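Local coordinates for catalase (Bacillus pumilus, PDB 4QOL), which catalyses the breakdown of hydrogen peroxide to water and oxygen at a heme and, in addition, shows peroxidase-like reactivity towards phenolic substrates, at residues Leu274-Cys279 with Lys283-Glu288. Numbering follows the deposited sequence.
Sequences LDYDPC and KTWSEE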
# COMPACT_ATOMS: atom_id res chain seq x y z
N LEU A 274 -41.94 25.43 6.03
CA LEU A 274 -42.04 24.50 4.91
C LEU A 274 -42.59 23.19 5.43
O LEU A 274 -42.40 22.91 6.61
CB LEU A 274 -40.67 24.26 4.28
CG LEU A 274 -40.01 25.38 3.50
CD1 LEU A 274 -38.54 25.02 3.27
CD2 LEU A 274 -40.69 25.56 2.16
N ASP A 275 -43.18 22.35 4.55
CA ASP A 275 -43.64 21.01 4.94
C ASP A 275 -42.62 19.87 4.60
O ASP A 275 -42.95 18.67 4.67
CB ASP A 275 -45.03 20.66 4.29
CG ASP A 275 -44.97 20.47 2.82
OD1 ASP A 275 -43.88 20.56 2.22
OD2 ASP A 275 -46.03 20.18 2.19
N TYR A 276 -41.37 20.29 4.37
CA TYR A 276 -40.25 19.36 4.28
C TYR A 276 -39.09 20.07 4.94
O TYR A 276 -39.14 21.29 5.25
CB TYR A 276 -40.00 19.01 2.81
CG TYR A 276 -39.63 20.20 1.93
CD1 TYR A 276 -40.60 20.94 1.28
CD2 TYR A 276 -38.32 20.56 1.76
CE1 TYR A 276 -40.27 22.00 0.44
CE2 TYR A 276 -37.98 21.64 0.93
CZ TYR A 276 -38.95 22.41 0.32
OH TYR A 276 -38.58 23.46 -0.50
N ASP A 277 -38.05 19.30 5.20
CA ASP A 277 -36.75 19.84 5.68
C ASP A 277 -35.92 20.32 4.47
O ASP A 277 -35.63 19.55 3.57
CB ASP A 277 -36.00 18.75 6.45
CG ASP A 277 -34.70 19.20 7.04
OD1 ASP A 277 -34.05 20.16 6.53
OD2 ASP A 277 -34.32 18.59 8.02
N PRO A 278 -35.58 21.64 4.42
CA PRO A 278 -34.87 22.16 3.26
C PRO A 278 -33.46 21.53 3.09
O PRO A 278 -32.89 21.66 2.01
CB PRO A 278 -34.82 23.66 3.50
CG PRO A 278 -35.02 23.79 4.94
CD PRO A 278 -36.00 22.72 5.30
N CYS A 279 -32.95 20.88 4.14
CA CYS A 279 -31.66 20.20 4.12
C CYS A 279 -31.81 18.67 4.02
O CYS A 279 -30.86 17.91 4.26
CB CYS A 279 -30.82 20.54 5.34
SG CYS A 279 -30.32 22.30 5.37
N LYS A 283 -35.19 16.15 -1.37
CA LYS A 283 -36.09 17.24 -1.71
C LYS A 283 -35.41 18.23 -2.65
O LYS A 283 -34.23 18.56 -2.47
CB LYS A 283 -36.51 18.02 -0.44
CG LYS A 283 -37.15 17.17 0.62
CD LYS A 283 -38.54 16.72 0.18
CE LYS A 283 -39.26 15.85 1.20
NZ LYS A 283 -38.66 14.48 1.26
N THR A 284 -36.20 18.82 -3.54
CA THR A 284 -35.86 20.06 -4.25
C THR A 284 -36.62 21.24 -3.65
O THR A 284 -37.53 21.07 -2.81
CB THR A 284 -36.21 20.00 -5.72
OG1 THR A 284 -37.60 19.69 -5.89
CG2 THR A 284 -35.37 18.94 -6.42
N TRP A 285 -36.18 22.44 -4.04
CA TRP A 285 -36.90 23.65 -3.69
C TRP A 285 -37.63 24.13 -4.91
O TRP A 285 -37.06 24.22 -6.02
CB TRP A 285 -35.91 24.77 -3.25
CG TRP A 285 -35.06 24.52 -2.07
CD1 TRP A 285 -35.19 23.58 -1.12
CD2 TRP A 285 -33.96 25.37 -1.67
NE1 TRP A 285 -34.19 23.74 -0.16
CE2 TRP A 285 -33.43 24.85 -0.48
CE3 TRP A 285 -33.36 26.51 -2.24
CZ2 TRP A 285 -32.28 25.41 0.17
CZ3 TRP A 285 -32.28 27.07 -1.64
CH2 TRP A 285 -31.74 26.54 -0.41
N SER A 286 -38.83 24.65 -4.66
CA SER A 286 -39.61 25.27 -5.74
C SER A 286 -38.89 26.37 -6.45
O SER A 286 -38.39 27.29 -5.80
CB SER A 286 -40.92 25.81 -5.18
OG SER A 286 -41.54 26.61 -6.17
N GLU A 287 -38.84 26.33 -7.77
CA GLU A 287 -38.23 27.41 -8.58
C GLU A 287 -39.15 28.62 -8.73
O GLU A 287 -38.69 29.71 -9.05
CB GLU A 287 -37.75 26.87 -9.93
CG GLU A 287 -36.68 25.81 -9.69
CD GLU A 287 -35.98 25.28 -10.93
OE1 GLU A 287 -36.42 25.60 -12.05
OE2 GLU A 287 -35.01 24.49 -10.76
N GLU A 288 -40.43 28.43 -8.42
CA GLU A 288 -41.39 29.56 -8.33
C GLU A 288 -41.12 30.32 -7.01
O GLU A 288 -40.97 31.54 -7.02
CB GLU A 288 -42.93 29.18 -8.54
CG GLU A 288 -43.44 27.81 -8.11
CD GLU A 288 -43.33 26.68 -9.16
OE1 GLU A 288 -42.22 26.24 -9.53
OE2 GLU A 288 -44.40 26.18 -9.58
O HOH W 1 -40.34 24.50 -2.21
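Tyr276 runs alongside the aliphatic chain of Lys283, the two side chains pointing in opposite directions. Lys283 CE lies 3.6 Å from Tyr276 CB, and Lys283 CG lies 3.8 Å from Tyr276 CD2, so the methylenes follow the tyrosine from its root on to its ring. Bends in the lysine chain at chi2 (-71°) and chi4 (-73°) let it do this while NZ turns off to a salt bridge with Asp280 and to the carbonyls of Pro419 and Asn420. At the far end of the ring, Trp285 crosses Tyr276 at about a right angle: Trp285 CD1 comes in at the tyrosine's edge, near the ring plane, 3.4 Å from Tyr276 OH. That hydroxyl also reaches a water at 2.7 Å, and the same water accepts from Ser286 N at 2.9 Å, which bridges ring and backbone. Next to CD1, the indole N-H of Trp285 NE1 donates a hydrogen bond to Pro278 O (3.3 Å, 156° at the hydrogen), meeting a lone pair in the carbonyl plane. Since Thr201 OG1 also bonds to Pro278 O, two hydrogen bonds hold the carbonyl oxygen of this buried proline. Just beyond the proline, Cys279 N donates to Asp277 OD1 at 2.7 Å, closing an Asx turn. Gln424 of helix 423-431 touches both Tyr276 and Lys283, while Met266 and Tyr213 pack on Trp285. The contact thus joins two parts of the long connection between strands 258-267 and 293-302 of the catalase beta-barrel, where that connection packs between strands 258-267 and 211-220 and helix 423-431.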